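Local coordinates for CalS10 (Micromonospora echinospora, PDB 6UK5), which binds S-adenosylmethionine and probably transfers its methyl group to an amino pentose during calicheamicin biosynthesis, at residues A[40-45]-A[73-78]; A[28-31]-A[36-39]; A[156-161]-A[185-190]. One frame throughout, in Å; residues are numbered along the deposited sequence.

Contact 1 (A[40-45]-A[73-78])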
loop_
_atom_site.group_PDB
_atom_site.type_symbol
_atom_site.label_atom_id
_atom_site.label_comp_id
_atom_site.label_asym_id
_atom_site.label_seq_id
_atom_site.Cartn_x
_atom_site.Cartn_y
_atom_site.Cartn_z
ATOM N N GLU A 40 -20.576 -15.282 -7.257
ATOM C CA GLU A 40 -21.716 -14.420 -7.553
ATOM C C GLU A 40 -22.365 -14.812 -8.874
ATOM O O GLU A 40 -23.581 -15.031 -8.942
ATOM C CB GLU A 40 -21.269 -12.959 -7.572
ATOM C CG GLU A 40 -20.870 -12.434 -6.197
ATOM C CD GLU A 40 -20.251 -11.051 -6.252
ATOM O OE1 GLU A 40 -20.445 -10.357 -7.273
ATOM O OE2 GLU A 40 -19.569 -10.660 -5.279
ATOM N N ALA A 41 -21.567 -14.910 -9.939
ATOM C CA ALA A 41 -22.118 -15.292 -11.236
ATOM C C ALA A 41 -22.789 -16.657 -11.164
ATOM O O ALA A 41 -23.861 -16.865 -11.746
ATOM C CB ALA A 41 -21.016 -15.292 -12.296
ATOM N N ALA A 42 -22.171 -17.603 -10.452
ATOM C CA ALA A 42 -22.754 -18.934 -10.317
ATOM C C ALA A 42 -24.112 -18.872 -9.630
ATOM O O ALA A 42 -25.088 -19.471 -10.098
ATOM C CB ALA A 42 -21.799 -19.842 -9.540
ATOM N N ASP A 43 -24.193 -18.157 -8.504
ATOM C CA ASP A 43 -25.470 -18.008 -7.814
ATOM C C ASP A 43 -26.498 -17.330 -8.711
ATOM O O ASP A 43 -27.652 -17.768 -8.791
ATOM C CB ASP A 43 -25.277 -17.210 -6.525
ATOM C CG ASP A 43 -26.581 -16.951 -5.800
ATOM O OD1 ASP A 43 -27.560 -17.685 -6.046
ATOM O OD2 ASP A 43 -26.629 -16.004 -4.990
ATOM N N VAL A 44 -26.093 -16.258 -9.396
ATOM C CA VAL A 44 -27.000 -15.578 -10.313
ATOM C C VAL A 44 -27.485 -16.546 -11.384
ATOM O O VAL A 44 -28.669 -16.562 -11.740
ATOM C CB VAL A 44 -26.310 -14.347 -10.933
ATOM C CG1 VAL A 44 -27.151 -13.769 -12.066
ATOM C CG2 VAL A 44 -26.037 -13.295 -9.872
ATOM N N ALA A 45 -26.576 -17.369 -11.912
ATOM C CA ALA A 45 -26.955 -18.320 -12.952
ATOM C C ALA A 45 -27.976 -19.328 -12.440
ATOM O O ALA A 45 -28.942 -19.653 -13.138
ATOM C CB ALA A 45 -25.709 -19.037 -13.474
ATOM N N ALA A 73 -20.342 -17.478 -19.092
ATOM C CA ALA A 73 -20.126 -18.179 -20.355
ATOM C C ALA A 73 -20.054 -19.687 -20.157
ATOM O O ALA A 73 -20.504 -20.450 -21.019
ATOM C CB ALA A 73 -18.845 -17.674 -21.025
ATOM N N THR A 74 -19.502 -20.136 -19.027
ATOM C CA THR A 74 -19.467 -21.559 -18.712
ATOM C C THR A 74 -20.848 -22.122 -18.397
ATOM O O THR A 74 -20.994 -23.345 -18.310
ATOM C CB THR A 74 -18.548 -21.825 -17.516
ATOM O OG1 THR A 74 -19.241 -21.513 -16.301
ATOM C CG2 THR A 74 -17.280 -20.979 -17.604
ATOM N N ARG A 75 -21.853 -21.263 -18.229
ATOM C CA ARG A 75 -23.175 -21.669 -17.777
ATOM C C ARG A 75 -24.278 -21.416 -18.796
ATOM O O ARG A 75 -25.326 -22.065 -18.712
ATOM C CB ARG A 75 -23.518 -20.938 -16.467
ATOM C CG ARG A 75 -22.527 -21.224 -15.335
ATOM C CD ARG A 75 -22.652 -22.639 -14.785
ATOM N NE ARG A 75 -24.022 -22.950 -14.385
ATOM C CZ ARG A 75 -24.533 -22.668 -13.189
ATOM N NH1 ARG A 75 -23.793 -22.073 -12.261
ATOM N NH2 ARG A 75 -25.789 -22.983 -12.916
ATOM N N PHE A 76 -24.080 -20.501 -19.745
ATOM C CA PHE A 76 -25.064 -20.190 -20.772
ATOM C C PHE A 76 -24.428 -20.302 -22.153
ATOM O O PHE A 76 -23.297 -19.844 -22.355
ATOM C CB PHE A 76 -25.645 -18.781 -20.571
ATOM C CG PHE A 76 -26.365 -18.603 -19.261
ATOM C CD1 PHE A 76 -25.768 -17.940 -18.203
ATOM C CD2 PHE A 76 -27.642 -19.112 -19.088
ATOM C CE1 PHE A 76 -26.435 -17.783 -17.004
ATOM C CE2 PHE A 76 -28.309 -18.955 -17.890
ATOM C CZ PHE A 76 -27.706 -18.293 -16.850
ATOM N N PRO A 77 -25.130 -20.914 -23.127
ATOM C CA PRO A 77 -24.557 -21.059 -24.474
ATOM C C PRO A 77 -24.064 -19.752 -25.074
ATOM O O PRO A 77 -22.895 -19.646 -25.455
ATOM C CB PRO A 77 -25.723 -21.633 -25.292
ATOM C CG PRO A 77 -26.596 -22.300 -24.294
ATOM C CD PRO A 77 -26.487 -21.486 -23.042
ATOM N N HIS A 78 -24.938 -18.753 -25.158
ATOM C CA HIS A 78 -24.607 -17.462 -25.746
ATOM C C HIS A 78 -24.619 -16.397 -24.661
ATOM O O HIS A 78 -25.557 -16.320 -23.861
ATOM C CB HIS A 78 -25.568 -17.091 -26.877
ATOM C CG HIS A 78 -25.178 -15.844 -27.608
ATOM N ND1 HIS A 78 -26.090 -15.059 -28.282
ATOM C CD2 HIS A 78 -23.985 -15.213 -27.721
ATOM C CE1 HIS A 78 -25.468 -14.023 -28.813
ATOM N NE2 HIS A 78 -24.191 -14.088 -28.482
#
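A42 is the first residue of helix 37-51 to meet R75, in the loop that follows helix 67-73. Its CB lies 4.0 Å from R75 NH1, and its carbonyl O stands 3.6 Å from the same nitrogen, a slanting approach that makes no hydrogen bond. V44 packs on F72 of helix 67-73.

A45 does most of the touching. Its CB points at the loop and lies over one face of the R75 guanidinium, 3.7 Å above the plane and displaced toward the rim. The same CB is 3.8 Å from F76 CE1, so one methyl touches both the guanidinium and the phenyl ring, which it meets obliquely. R75 gets there by folding: the chain bends at chi2 (-71°) and again at chi3 (-53°), which brings the guanidinium to the helix, where NH2 forms a salt bridge with D46. A leucine in place of R75 would probably leave D46 without that charged mate and A45 without the flat group over its methyl.

The F76 ring also touches I48 and R49 of the same helix. The arrangement illustrates how a Rossmann-like methyltransferase fold packs helix 37-51, which precedes the first strand of the seven-stranded sheet (57-61), against the helix-to-strand loop leading into strand 78-83.

Contact 2 (A[28-31]-A[36-39]). With SAM (S-adenosylmethionine), chain D.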
loop_
_atom_site.group_PDB
_atom_site.type_symbol
_atom_site.label_atom_id
_atom_site.label_comp_id
_atom_site.label_asym_id
_atom_site.label_seq_id
_atom_site.Cartn_x
_atom_site.Cartn_y
_atom_site.Cartn_z
ATOM N N ALA A 28 -7.856 -6.833 -8.773
ATOM C CA ALA A 28 -6.936 -7.172 -7.695
ATOM C C ALA A 28 -7.430 -6.684 -6.339
ATOM O O ALA A 28 -7.320 -7.399 -5.336
ATOM C CB ALA A 28 -5.558 -6.576 -7.993
ATOM N N ALA A 29 -7.977 -5.471 -6.284
ATOM C CA ALA A 29 -8.365 -4.903 -4.998
ATOM C C ALA A 29 -9.537 -5.658 -4.382
ATOM O O ALA A 29 -9.470 -6.097 -3.227
ATOM C CB ALA A 29 -8.716 -3.424 -5.168
ATOM N N TYR A 30 -10.622 -5.820 -5.137
ATOM C CA TYR A 30 -11.826 -6.414 -4.569
ATOM C C TYR A 30 -11.654 -7.903 -4.302
ATOM O O TYR A 30 -12.281 -8.439 -3.380
ATOM C CB TYR A 30 -12.998 -6.143 -5.507
ATOM C CG TYR A 30 -13.326 -4.669 -5.575
ATOM C CD1 TYR A 30 -13.968 -4.025 -4.526
ATOM C CD2 TYR A 30 -12.956 -3.912 -6.679
ATOM C CE1 TYR A 30 -14.254 -2.671 -4.586
ATOM C CE2 TYR A 30 -13.235 -2.561 -6.749
ATOM C CZ TYR A 30 -13.882 -1.943 -5.700
ATOM O OH TYR A 30 -14.159 -0.595 -5.767
ATOM N N ARG A 31 -10.818 -8.589 -5.087
ATOM C CA ARG A 31 -10.507 -9.982 -4.786
ATOM C C ARG A 31 -9.709 -10.099 -3.492
ATOM O O ARG A 31 -9.950 -11.010 -2.690
ATOM C CB ARG A 31 -9.744 -10.623 -5.946
ATOM C CG ARG A 31 -10.582 -11.606 -6.756
ATOM C CD ARG A 31 -9.750 -12.370 -7.777
ATOM N NE ARG A 31 -9.630 -11.655 -9.045
ATOM C CZ ARG A 31 -10.502 -11.746 -10.046
ATOM N NH1 ARG A 31 -11.577 -12.520 -9.940
ATOM N NH2 ARG A 31 -10.302 -11.056 -11.160
ATOM N N SER A 36 -15.672 -12.687 -4.772
ATOM C CA SER A 36 -15.580 -13.780 -5.736
ATOM C C SER A 36 -16.632 -13.528 -6.808
ATOM O O SER A 36 -17.811 -13.846 -6.619
ATOM C CB SER A 36 -15.776 -15.131 -5.054
ATOM O OG SER A 36 -16.118 -16.131 -5.995
ATOM N N TRP A 37 -16.205 -12.952 -7.935
ATOM C CA TRP A 37 -17.109 -12.811 -9.070
ATOM C C TRP A 37 -17.651 -14.164 -9.504
ATOM O O TRP A 37 -18.779 -14.256 -10.002
ATOM C CB TRP A 37 -16.393 -12.148 -10.248
ATOM C CG TRP A 37 -16.334 -10.651 -10.203
ATOM C CD1 TRP A 37 -17.230 -9.785 -10.755
ATOM C CD2 TRP A 37 -15.306 -9.842 -9.614
ATOM N NE1 TRP A 37 -16.835 -8.489 -10.531
ATOM C CE2 TRP A 37 -15.657 -8.496 -9.834
ATOM C CE3 TRP A 37 -14.128 -10.127 -8.914
ATOM C CZ2 TRP A 37 -14.874 -7.436 -9.381
ATOM C CZ3 TRP A 37 -13.353 -9.071 -8.464
ATOM C CH2 TRP A 37 -13.729 -7.743 -8.699
ATOM N N HIS A 38 -16.858 -15.224 -9.325
ATOM C CA HIS A 38 -17.277 -16.550 -9.764
ATOM C C HIS A 38 -18.474 -17.046 -8.963
ATOM O O HIS A 38 -19.471 -17.501 -9.536
ATOM C CB HIS A 38 -16.117 -17.535 -9.642
ATOM C CG HIS A 38 -16.542 -18.968 -9.715
ATOM N ND1 HIS A 38 -16.832 -19.600 -10.905
ATOM C CD2 HIS A 38 -16.747 -19.886 -8.741
ATOM C CE1 HIS A 38 -17.187 -20.850 -10.662
ATOM N NE2 HIS A 38 -17.143 -21.049 -9.356
ATOM N N ASP A 39 -18.392 -16.976 -7.632
ATOM C CA ASP A 39 -19.505 -17.431 -6.807
ATOM C C ASP A 39 -20.751 -16.590 -7.056
ATOM O O ASP A 39 -21.872 -17.113 -7.069
ATOM C CB ASP A 39 -19.118 -17.391 -5.330
ATOM C CG ASP A 39 -18.054 -18.417 -4.977
ATOM O OD1 ASP A 39 -17.896 -19.400 -5.734
ATOM O OD2 ASP A 39 -17.378 -18.240 -3.938
HETATM N N SAM D . -20.201 -6.051 -13.623
HETATM C CA SAM D . -19.052 -5.267 -13.297
HETATM C C SAM D . -18.128 -5.980 -12.262
HETATM O O SAM D . -18.662 -6.506 -11.254
HETATM O OXT SAM D . -16.907 -5.964 -12.518
HETATM C CB SAM D . -19.490 -3.900 -12.755
HETATM C CG SAM D . -18.320 -2.943 -12.906
HETATM S SD SAM D . -18.670 -1.581 -11.773
HETATM C CE SAM D . -17.032 -0.906 -11.553
HETATM C "C5'" SAM D . -19.461 -0.252 -12.759
HETATM C "C4'" SAM D . -19.304 -0.278 -14.285
HETATM O "O4'" SAM D . -20.423 0.408 -14.874
HETATM C "C3'" SAM D . -18.041 0.413 -14.807
HETATM O "O3'" SAM D . -17.133 -0.539 -15.355
HETATM C "C2'" SAM D . -18.544 1.374 -15.902
HETATM O "O2'" SAM D . -17.803 1.238 -17.109
HETATM C "C1'" SAM D . -20.002 0.958 -16.099
HETATM N N9 SAM D . -20.904 2.051 -16.439
HETATM C C8 SAM D . -21.158 3.185 -15.709
HETATM N N7 SAM D . -22.081 3.957 -16.226
HETATM C C5 SAM D . -22.469 3.286 -17.372
HETATM C C6 SAM D . -23.434 3.567 -18.359
HETATM N N6 SAM D . -24.180 4.675 -18.374
HETATM N N1 SAM D . -23.600 2.666 -19.352
HETATM C C2 SAM D . -22.840 1.567 -19.355
HETATM N N3 SAM D . -21.893 1.201 -18.489
HETATM C C4 SAM D . -21.756 2.107 -17.517
#
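Y30 and R31, near the end of helix 20-32, meet W37 in the first turn of helix 37-51, and the two backbones come nearest at the CA atoms of R31 and S36, 6.4 Å apart. S36 occupies the N-cap of the second helix: its OG accepts from D39 N at 2.9 Å, with an N-H...O angle of 166°, which satisfies one of the amides of the first turn.

The side-chain contact is built around the W37 indole, which is used at both ends. At its six-membered end, CH2 meets Y30 CB at 3.6 Å, an apolar touch to the root of the tyrosine side chain, whose ring then leads away. R31 crosses the indole at about a right angle, and its NH1 comes to 3.6 Å from W37 CE3. The guanidinium and indole planes are 53° apart, so this is no flat stack, although W37 CZ3 lies over the centre of the guanidinium. A bend at chi3 (-87°) brings the arginine head to the indole, and NH2 pairs with E27, one turn back on its own helix.

At the pyrrole edge, NE1 donates to the SAM carboxylate atom O at 2.8 Å; that oxygen lies in the plane of the indole. The contact thus belongs to the cofactor pocket, where W37 holds the methionine end of SAM by one carboxylate oxygen.

H68 of helix 67-73 meets the indole edge-to-face, and K35, just before helix 37-51, makes a cation-pi contact with it. Y30 meets F122 edge-to-face and touches E196 on strand 191-202, while A29 packs on W198 of that strand, so the pair of helices bridges the Rossmann-like domain and the largely antiparallel five-stranded sheet.

Contact 3 (A[156-161]-A[185-190])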
loop_
_atom_site.group_PDB
_atom_site.type_symbol
_atom_site.label_atom_id
_atom_site.label_comp_id
_atom_site.label_asym_id
_atom_site.label_seq_id
_atom_site.Cartn_x
_atom_site.Cartn_y
_atom_site.Cartn_z
ATOM N N TRP A 156 -27.225 -0.559 -4.874
ATOM C CA TRP A 156 -26.457 0.033 -3.789
ATOM C C TRP A 156 -27.357 0.377 -2.611
ATOM O O TRP A 156 -28.438 0.949 -2.784
ATOM C CB TRP A 156 -25.740 1.290 -4.289
ATOM C CG TRP A 156 -25.035 2.082 -3.223
ATOM C CD1 TRP A 156 -25.278 3.384 -2.886
ATOM C CD2 TRP A 156 -23.982 1.635 -2.357
ATOM N NE1 TRP A 156 -24.444 3.775 -1.869
ATOM C CE2 TRP A 156 -23.638 2.720 -1.524
ATOM C CE3 TRP A 156 -23.297 0.426 -2.204
ATOM C CZ2 TRP A 156 -22.640 2.632 -0.553
ATOM C CZ3 TRP A 156 -22.305 0.341 -1.237
ATOM C CH2 TRP A 156 -21.988 1.437 -0.424
ATOM N N TRP A 157 -26.900 0.024 -1.413
ATOM C CA TRP A 157 -27.519 0.431 -0.164
ATOM C C TRP A 157 -26.385 0.951 0.710
ATOM O O TRP A 157 -25.213 0.652 0.465
ATOM C CB TRP A 157 -28.258 -0.696 0.573
ATOM C CG TRP A 157 -29.357 -1.402 -0.181
ATOM C CD1 TRP A 157 -29.430 -2.740 -0.450
ATOM C CD2 TRP A 157 -30.517 -0.810 -0.787
ATOM N NE1 TRP A 157 -30.577 -3.021 -1.154
ATOM C CE2 TRP A 157 -31.256 -1.853 -1.382
ATOM C CE3 TRP A 157 -31.004 0.497 -0.878
ATOM C CZ2 TRP A 157 -32.454 -1.628 -2.059
ATOM C CZ3 TRP A 157 -32.195 0.718 -1.550
ATOM C CH2 TRP A 157 -32.906 -0.339 -2.132
ATOM N N PHE A 158 -26.717 1.716 1.730
ATOM C CA PHE A 158 -25.646 2.152 2.615
ATOM C C PHE A 158 -25.313 1.048 3.614
ATOM O O PHE A 158 -26.215 0.540 4.286
ATOM C CB PHE A 158 -26.047 3.416 3.373
ATOM C CG PHE A 158 -26.216 4.626 2.502
ATOM C CD1 PHE A 158 -25.152 5.107 1.758
ATOM C CD2 PHE A 158 -27.425 5.300 2.447
ATOM C CE1 PHE A 158 -25.294 6.228 0.964
ATOM C CE2 PHE A 158 -27.572 6.423 1.654
ATOM C CZ PHE A 158 -26.506 6.887 0.913
ATOM N N PRO A 159 -24.047 0.643 3.728
ATOM C CA PRO A 159 -23.659 -0.247 4.827
ATOM C C PRO A 159 -24.206 0.277 6.148
ATOM O O PRO A 159 -24.401 1.481 6.329
ATOM C CB PRO A 159 -22.130 -0.219 4.781
ATOM C CG PRO A 159 -21.829 -0.036 3.329
ATOM C CD PRO A 159 -22.952 0.809 2.753
ATOM N N GLU A 160 -24.439 -0.640 7.087
ATOM C CA GLU A 160 -25.013 -0.224 8.359
ATOM C C GLU A 160 -24.112 0.776 9.069
ATOM O O GLU A 160 -24.605 1.687 9.748
ATOM C CB GLU A 160 -25.248 -1.437 9.257
ATOM C CG GLU A 160 -26.114 -1.125 10.467
ATOM C CD GLU A 160 -26.167 -2.265 11.468
ATOM O OE1 GLU A 160 -26.640 -2.016 12.601
ATOM O OE2 GLU A 160 -25.751 -3.398 11.123
ATOM N N ARG A 161 -22.794 0.626 8.928
ATOM C CA ARG A 161 -21.846 1.475 9.632
ATOM C C ARG A 161 -21.514 2.755 8.881
ATOM O O ARG A 161 -21.082 3.728 9.509
ATOM C CB ARG A 161 -20.539 0.714 9.886
ATOM C CG ARG A 161 -20.264 0.385 11.345
ATOM C CD ARG A 161 -18.879 -0.218 11.520
ATOM N NE ARG A 161 -18.046 0.571 12.423
ATOM C CZ ARG A 161 -16.795 0.261 12.754
ATOM N NH1 ARG A 161 -16.219 -0.825 12.255
ATOM N NH2 ARG A 161 -16.116 1.042 13.581
ATOM N N SER A 185 -14.682 7.714 1.184
ATOM C CA SER A 185 -16.053 7.913 0.740
ATOM C C SER A 185 -16.815 8.682 1.807
ATOM O O SER A 185 -16.701 8.376 3.000
ATOM C CB SER A 185 -16.758 6.587 0.449
ATOM O OG SER A 185 -15.911 5.702 -0.260
ATOM N N THR A 186 -17.578 9.678 1.380
ATOM C CA THR A 186 -18.436 10.436 2.272
ATOM C C THR A 186 -19.857 10.367 1.736
ATOM O O THR A 186 -20.078 10.218 0.532
ATOM C CB THR A 186 -17.984 11.897 2.394
ATOM O OG1 THR A 186 -18.029 12.529 1.108
ATOM C CG2 THR A 186 -16.571 11.970 2.948
ATOM N N ARG A 187 -20.817 10.473 2.643
ATOM C CA ARG A 187 -22.225 10.316 2.319
ATOM C C ARG A 187 -22.968 11.606 2.623
ATOM O O ARG A 187 -22.712 12.256 3.641
ATOM C CB ARG A 187 -22.799 9.149 3.129
ATOM C CG ARG A 187 -24.292 8.942 3.030
ATOM C CD ARG A 187 -24.714 7.846 4.000
ATOM N NE ARG A 187 -26.124 7.939 4.363
ATOM C CZ ARG A 187 -26.730 7.125 5.220
ATOM N NH1 ARG A 187 -26.054 6.150 5.810
ATOM N NH2 ARG A 187 -28.016 7.288 5.489
ATOM N N GLN A 188 -23.887 11.974 1.733
ATOM C CA GLN A 188 -24.783 13.098 1.990
ATOM C C GLN A 188 -26.031 12.898 1.137
ATOM O O GLN A 188 -25.951 12.970 -0.093
ATOM C CB GLN A 188 -24.095 14.423 1.684
ATOM C CG GLN A 188 -24.969 15.647 1.933
ATOM C CD GLN A 188 -24.449 16.921 1.280
ATOM O OE1 GLN A 188 -25.133 17.943 1.282
ATOM N NE2 GLN A 188 -23.243 16.866 0.723
ATOM N N GLY A 189 -27.161 12.629 1.773
ATOM C CA GLY A 189 -28.360 12.299 1.019
ATOM C C GLY A 189 -28.261 10.895 0.478
ATOM O O GLY A 189 -27.899 9.966 1.201
ATOM N N ARG A 190 -28.574 10.735 -0.803
ATOM C CA ARG A 190 -28.394 9.469 -1.501
ATOM C C ARG A 190 -27.059 9.370 -2.223
ATOM O O ARG A 190 -26.799 8.353 -2.874
ATOM C CB ARG A 190 -29.548 9.241 -2.493
ATOM C CG ARG A 190 -29.922 10.466 -3.313
ATOM C CD ARG A 190 -31.014 10.210 -4.353
ATOM N NE ARG A 190 -32.169 9.501 -3.808
ATOM C CZ ARG A 190 -33.411 9.605 -4.278
ATOM N NH1 ARG A 190 -33.690 10.437 -5.276
ATOM N NH2 ARG A 190 -34.387 8.896 -3.729
HETATM O O HOH W 1 -24.907 6.732 -2.545
#
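R187 lies flat on the ring of F158, an arginine-aromatic stack at the turn end of the beta-hairpin formed by strands 177-188 and 191-202. This hairpin belongs to the second, largely antiparallel sheet that accompanies the Rossmann-like domain, and F158 comes from the loop joining strand 149-153 of that domain to strand 165-174 of the second sheet.

The two planes are only 4° apart. R187 NE sits over the centre of the phenyl ring, 3.4 Å above it, and CZ lies 3.8 Å from the ring centroid, in the range of a cation-pi interaction. Further back along the chain, CD adds a CH-pi contact over the same face, 3.5 Å from the centroid. With CG anti to the backbone N (chi1 173°) and the chain extended as far as NE, methylenes and guanidinium form one long surface that lies along one face of the ring. NH1 is also held by a hydrogen bond to F162 O, which probably limits how far the head can swivel and keeps it level with the phenyl.

G189 follows in the turn, with a positive phi. Its carbonyl O comes to 3.4 Å from F158 CZ, meeting the ring obliquely. R190 sends its own guanidinium elsewhere, to a salt bridge with E222, and meets F158 through its backbone. There R190 CA approaches the rim of the phenyl close to its plane, 4.0 Å from F158 CZ.

How the contacts relate
Contacts 1 and 2 share helix 37-51 and adjoin in the sequence, their centres 15 Å apart. Contact 2 uses the start of the helix and touches SAM directly, whereas contact 1 lies further along it, with the F76 side chain about 14 Å from the cofactor. One helix thus presents a ligand-binding tryptophan and packs against the loop before strand 78-83. Contact 3 is a surface contact away from the annotated sites: its centre is 22 Å from that of contact 2 and 30 Å from that of contact 1, contacts 1 and 3 lying on opposite sides of the chain's centre. Contacts 2 and 3 do not touch (nearest atoms about 9 Å apart), but strand 191-202 borders both.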